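Phosphoribosylglycinamide synthetase (Anaerococcus prevotii, PDB 4DIM) probably binds ATP and acts as a ligase of the ATP-grasp type, with a metal ion as cofactor. Local coordinates at residues 56-68 against 82-94. Numbering follows the deposited sequence.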
loop_
_atom_site.group_PDB
_atom_site.type_symbol
_atom_site.label_atom_id
_atom_site.label_comp_id
_atom_site.label_asym_id
_atom_site.label_seq_id
_atom_site.Cartn_x
_atom_site.Cartn_y
_atom_site.Cartn_z
ATOM N N ASP A 56 2.686 -14.681 -15.149
ATOM C CA ASP A 56 3.343 -13.437 -14.765
ATOM C C ASP A 56 2.208 -12.393 -14.694
ATOM O O ASP A 56 1.629 -11.989 -15.721
ATOM C CB ASP A 56 4.476 -13.039 -15.721
ATOM C CG ASP A 56 5.053 -11.672 -15.418
ATOM O OD1 ASP A 56 5.083 -11.284 -14.200
ATOM O OD2 ASP A 56 5.465 -10.977 -16.383
ATOM N N ILE A 57 1.868 -12.026 -13.457
ATOM C CA ILE A 57 0.756 -11.135 -13.132
ATOM C C ILE A 57 1.037 -9.654 -13.505
ATOM O O ILE A 57 0.109 -8.846 -13.589
ATOM C CB ILE A 57 0.356 -11.272 -11.643
ATOM C CG1 ILE A 57 1.414 -10.643 -10.660
ATOM C CG2 ILE A 57 0.008 -12.754 -11.313
ATOM C CD1 ILE A 57 0.944 -10.620 -9.183
ATOM N N SER A 58 2.297 -9.314 -13.749
ATOM C CA SER A 58 2.682 -7.983 -14.187
ATOM C C SER A 58 2.482 -7.809 -15.707
ATOM O O SER A 58 2.705 -6.713 -16.227
ATOM C CB SER A 58 4.146 -7.741 -13.826
ATOM O OG SER A 58 4.985 -8.566 -14.614
ATOM N N ASN A 59 2.089 -8.879 -16.411
ATOM C CA ASN A 59 1.902 -8.873 -17.838
ATOM C C ASN A 59 0.408 -8.918 -18.102
ATOM O O ASN A 59 -0.169 -10.000 -18.159
ATOM C CB ASN A 59 2.654 -10.062 -18.414
ATOM C CG ASN A 59 2.807 -10.078 -19.906
ATOM O OD1 ASN A 59 2.281 -9.221 -20.625
ATOM N ND2 ASN A 59 3.566 -11.063 -20.398
ATOM N N PRO A 60 -0.261 -7.749 -18.233
ATOM C CA PRO A 60 -1.721 -7.762 -18.400
ATOM C C PRO A 60 -2.188 -8.521 -19.617
ATOM O O PRO A 60 -3.276 -9.089 -19.556
ATOM C CB PRO A 60 -2.100 -6.271 -18.489
ATOM C CG PRO A 60 -0.882 -5.561 -18.758
ATOM C CD PRO A 60 0.236 -6.359 -18.156
ATOM N N ASP A 61 -1.376 -8.539 -20.699
ATOM C CA ASP A 61 -1.716 -9.257 -21.939
ATOM C C ASP A 61 -1.674 -10.786 -21.736
ATOM O O ASP A 61 -2.614 -11.465 -22.134
ATOM C CB ASP A 61 -0.795 -8.843 -23.100
ATOM C CG ASP A 61 -1.279 -7.600 -23.831
ATOM O OD1 ASP A 61 -0.872 -6.483 -23.438
ATOM O OD2 ASP A 61 -2.146 -7.737 -24.726
ATOM N N GLU A 62 -0.618 -11.315 -21.103
ATOM C CA GLU A 62 -0.521 -12.754 -20.807
ATOM C C GLU A 62 -1.658 -13.204 -19.914
ATOM O O GLU A 62 -2.265 -14.234 -20.149
ATOM C CB GLU A 62 0.806 -13.068 -20.107
ATOM C CG GLU A 62 1.086 -14.550 -19.914
ATOM C CD GLU A 62 1.998 -14.823 -18.738
ATOM O OE1 GLU A 62 1.473 -14.987 -17.614
ATOM O OE2 GLU A 62 3.237 -14.808 -18.924
ATOM N N VAL A 63 -1.924 -12.423 -18.873
ATOM C CA VAL A 63 -2.951 -12.712 -17.889
ATOM C C VAL A 63 -4.321 -12.800 -18.528
ATOM O O VAL A 63 -5.046 -13.733 -18.217
ATOM C CB VAL A 63 -2.911 -11.658 -16.769
ATOM C CG1 VAL A 63 -4.196 -11.655 -15.943
ATOM C CG2 VAL A 63 -1.708 -11.907 -15.872
ATOM N N GLU A 64 -4.675 -11.836 -19.392
ATOM C CA GLU A 64 -5.961 -11.783 -20.096
ATOM C C GLU A 64 -6.219 -13.102 -20.863
ATOM O O GLU A 64 -7.340 -13.611 -20.876
ATOM C CB GLU A 64 -5.951 -10.577 -21.060
ATOM C CG GLU A 64 -7.236 -10.306 -21.825
ATOM C CD GLU A 64 -7.042 -9.630 -23.172
ATOM O OE1 GLU A 64 -6.143 -8.765 -23.291
ATOM O OE2 GLU A 64 -7.826 -9.938 -24.098
ATOM N N GLN A 65 -5.174 -13.648 -21.480
ATOM C CA GLN A 65 -5.266 -14.892 -22.232
ATOM C C GLN A 65 -5.488 -16.076 -21.296
ATOM O O GLN A 65 -6.370 -16.900 -21.528
ATOM C CB GLN A 65 -3.985 -15.123 -23.081
ATOM C CG GLN A 65 -4.008 -14.557 -24.520
ATOM C CD GLN A 65 -4.754 -13.248 -24.717
ATOM O OE1 GLN A 65 -4.231 -12.150 -24.467
ATOM N NE2 GLN A 65 -5.984 -13.330 -25.221
ATOM N N LYS A 66 -4.690 -16.155 -20.244
ATOM C CA LYS A 66 -4.720 -17.273 -19.312
ATOM C C LYS A 66 -6.037 -17.414 -18.501
ATOM O O LYS A 66 -6.305 -18.535 -18.073
ATOM C CB LYS A 66 -3.509 -17.193 -18.349
ATOM C CG LYS A 66 -2.188 -17.559 -19.040
ATOM C CD LYS A 66 -0.989 -17.538 -18.099
ATOM C CE LYS A 66 0.330 -17.906 -18.767
ATOM N NZ LYS A 66 0.514 -19.377 -18.933
ATOM N N VAL A 67 -6.864 -16.345 -18.343
ATOM C CA VAL A 67 -8.086 -16.364 -17.512
ATOM C C VAL A 67 -9.357 -16.771 -18.254
ATOM O O VAL A 67 -10.397 -16.988 -17.622
ATOM C CB VAL A 67 -8.324 -15.006 -16.820
ATOM C CG1 VAL A 67 -7.142 -14.650 -15.934
ATOM C CG2 VAL A 67 -8.632 -13.873 -17.815
ATOM N N LYS A 68 -9.304 -16.844 -19.562
ATOM C CA LYS A 68 -10.489 -17.200 -20.339
ATOM C C LYS A 68 -10.972 -18.623 -20.022
ATOM O O LYS A 68 -12.188 -18.852 -19.935
ATOM C CB LYS A 68 -10.235 -17.026 -21.850
ATOM C CG LYS A 68 -10.686 -15.639 -22.376
ATOM C CD LYS A 68 -12.243 -15.493 -22.519
ATOM C CE LYS A 68 -12.682 -14.088 -22.894
ATOM N NZ LYS A 68 -14.115 -13.828 -22.578
ATOM N N THR A 82 2.177 -5.063 -8.346
ATOM C CA THR A 82 2.677 -5.956 -9.395
ATOM C C THR A 82 1.573 -6.349 -10.396
ATOM O O THR A 82 1.732 -6.053 -11.577
ATOM C CB THR A 82 3.330 -7.207 -8.791
ATOM O OG1 THR A 82 4.179 -6.820 -7.700
ATOM C CG2 THR A 82 4.155 -7.978 -9.813
ATOM N N GLY A 83 0.434 -6.838 -9.903
ATOM C CA GLY A 83 -0.686 -7.258 -10.740
ATOM C C GLY A 83 -1.955 -6.432 -10.695
ATOM O O GLY A 83 -3.043 -6.968 -10.924
ATOM N N ILE A 84 -1.823 -5.117 -10.508
ATOM C CA ILE A 84 -2.959 -4.216 -10.345
ATOM C C ILE A 84 -3.567 -3.835 -11.680
ATOM O O ILE A 84 -4.781 -3.683 -11.789
ATOM C CB ILE A 84 -2.558 -2.960 -9.503
ATOM C CG1 ILE A 84 -3.809 -2.189 -8.997
ATOM C CG2 ILE A 84 -1.626 -1.984 -10.292
ATOM C CD1 ILE A 84 -4.866 -3.035 -8.363
ATOM N N VAL A 85 -2.748 -3.691 -12.697
ATOM C CA VAL A 85 -3.244 -3.418 -14.043
ATOM C C VAL A 85 -3.866 -4.688 -14.605
ATOM O O VAL A 85 -4.987 -4.649 -15.088
ATOM C CB VAL A 85 -2.117 -2.887 -14.937
ATOM C CG1 VAL A 85 -2.556 -2.850 -16.403
ATOM C CG2 VAL A 85 -1.696 -1.506 -14.449
ATOM N N SER A 86 -3.147 -5.817 -14.520
ATOM C CA SER A 86 -3.632 -7.117 -14.998
ATOM C C SER A 86 -4.983 -7.415 -14.371
ATOM O O SER A 86 -5.899 -7.731 -15.111
ATOM C CB SER A 86 -2.618 -8.208 -14.692
ATOM O OG SER A 86 -1.311 -7.702 -14.897
ATOM N N LEU A 87 -5.171 -7.154 -13.063
ATOM C CA LEU A 87 -6.503 -7.319 -12.454
ATOM C C LEU A 87 -7.565 -6.466 -13.165
ATOM O O LEU A 87 -8.657 -6.946 -13.476
ATOM C CB LEU A 87 -6.470 -6.906 -11.000
ATOM C CG LEU A 87 -7.807 -6.859 -10.262
ATOM C CD1 LEU A 87 -8.544 -8.180 -10.350
ATOM C CD2 LEU A 87 -7.562 -6.542 -8.818
ATOM N N ALA A 88 -7.243 -5.191 -13.387
ATOM C CA ALA A 88 -8.123 -4.248 -14.047
ATOM C C ALA A 88 -8.562 -4.770 -15.443
ATOM O O ALA A 88 -9.759 -4.712 -15.766
ATOM C CB ALA A 88 -7.431 -2.900 -14.164
ATOM N N ARG A 89 -7.617 -5.356 -16.225
ATOM C CA ARG A 89 -7.961 -5.927 -17.523
ATOM C C ARG A 89 -8.851 -7.164 -17.348
ATOM O O ARG A 89 -9.867 -7.280 -18.058
ATOM C CB ARG A 89 -6.734 -6.286 -18.372
ATOM C CG ARG A 89 -7.108 -6.305 -19.885
ATOM C CD ARG A 89 -5.913 -6.402 -20.814
ATOM N NE ARG A 89 -5.208 -5.126 -20.919
ATOM C CZ ARG A 89 -4.070 -4.931 -21.582
ATOM N NH1 ARG A 89 -3.481 -5.938 -22.221
ATOM N NH2 ARG A 89 -3.507 -3.725 -21.608
ATOM N N ILE A 90 -8.502 -8.066 -16.394
ATOM C CA ILE A 90 -9.335 -9.254 -16.082
ATOM C C ILE A 90 -10.796 -8.793 -15.881
ATOM O O ILE A 90 -11.699 -9.307 -16.517
ATOM C CB ILE A 90 -8.822 -10.039 -14.816
ATOM C CG1 ILE A 90 -7.549 -10.781 -15.111
ATOM C CG2 ILE A 90 -9.882 -11.029 -14.286
ATOM C CD1 ILE A 90 -6.779 -11.083 -13.888
ATOM N N CYS A 91 -11.001 -7.793 -15.023
ATOM C CA CYS A 91 -12.327 -7.268 -14.725
ATOM C C CYS A 91 -12.990 -6.626 -15.917
ATOM O O CYS A 91 -14.179 -6.846 -16.104
ATOM C CB CYS A 91 -12.242 -6.298 -13.561
ATOM S SG CYS A 91 -11.590 -7.063 -12.069
ATOM N N ASP A 92 -12.248 -5.837 -16.706
ATOM C CA ASP A 92 -12.794 -5.200 -17.906
ATOM C C ASP A 92 -13.183 -6.200 -19.005
ATOM O O ASP A 92 -14.114 -5.905 -19.761
ATOM C CB ASP A 92 -11.788 -4.185 -18.492
ATOM C CG ASP A 92 -11.739 -2.886 -17.734
ATOM O OD1 ASP A 92 -12.258 -2.844 -16.587
ATOM O OD2 ASP A 92 -11.161 -1.905 -18.269
ATOM N N LYS A 93 -12.453 -7.338 -19.140
ATOM C CA LYS A 93 -12.703 -8.304 -20.227
ATOM C C LYS A 93 -13.616 -9.467 -19.788
ATOM O O LYS A 93 -14.473 -9.870 -20.564
ATOM C CB LYS A 93 -11.372 -8.852 -20.780
ATOM C CG LYS A 93 -10.382 -7.779 -21.310
ATOM C CD LYS A 93 -10.897 -6.918 -22.481
ATOM C CE LYS A 93 -9.870 -5.911 -23.001
ATOM N NZ LYS A 93 -8.951 -6.460 -24.056
ATOM N N GLU A 94 -13.460 -9.996 -18.566
ATOM C CA GLU A 94 -14.327 -11.078 -18.065
ATOM C C GLU A 94 -15.603 -10.508 -17.360
ATOM O O GLU A 94 -16.441 -11.294 -16.899
ATOM C CB GLU A 94 -13.543 -12.003 -17.111
ATOM C CG GLU A 94 -12.390 -12.770 -17.742
ATOM C CD GLU A 94 -12.762 -13.823 -18.770
ATOM O OE1 GLU A 94 -13.760 -14.553 -18.557
ATOM O OE2 GLU A 94 -12.033 -13.929 -19.784
HETATM O O HOH W 1 -0.180 -5.540 -13.550
#
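With CG turned opposite its backbone N (chi1 -156°) and the chain bent at chi3 (-76°), Arg89 lays its guanidinium across the first turn of helix 60-66, where Pro60 and Asp61 meet it. Pro60 CB sits over the centre of one face, 3.9 Å from Arg89 CZ, while Asp61 approaches at the edge with its carboxylate turned nearly perpendicular to the guanidinium. Arg89 NH1 gives Asp61 OD1 a weak, bent hydrogen bond of 2.9 Å, part of a salt bridge, and Arg89 NH2 forms a second salt bridge with Glu101 of helix 101-108. Replacing this arginine by a leucine would probably leave Asp61 and Glu101 without their shared positive partner and take the flat cover off Pro60. One turn on, Glu64, extended beyond CG, brings OE1 to 3.4 Å from Arg89 CD, and its OE2 makes a long salt bridge of 3.7 Å to Lys93 NZ. Another salt bridge joins Lys68 NZ and Glu94 OE2 near the C-terminal ends, the aliphatic part of the lysine lying along that oxygen. Beneath these charges, Ile90 packs CD1 against Val63 CG1 and CG1 against Val67 CG1. At the N-terminal ends a water joins the two segments, accepting from Ser86 N at 3.1 Å and donating to Thr82 O at 2.8 Å and, weakly, to Ile57 O. The helix axes come within 8.7 Å and cross at -39°, running in broadly the same direction. Both helices pack against a parallel sheet of a Rossmann-like domain, each following one of its edge strands, 51-54 and 74-76; Val67 and Ile90 rest on Leu11 of the inner strand 9-13, Ile90 also touches Ala75 of strand 74-76, and helix 101-108 flanks helix 84-94 at Val85 and Ala88.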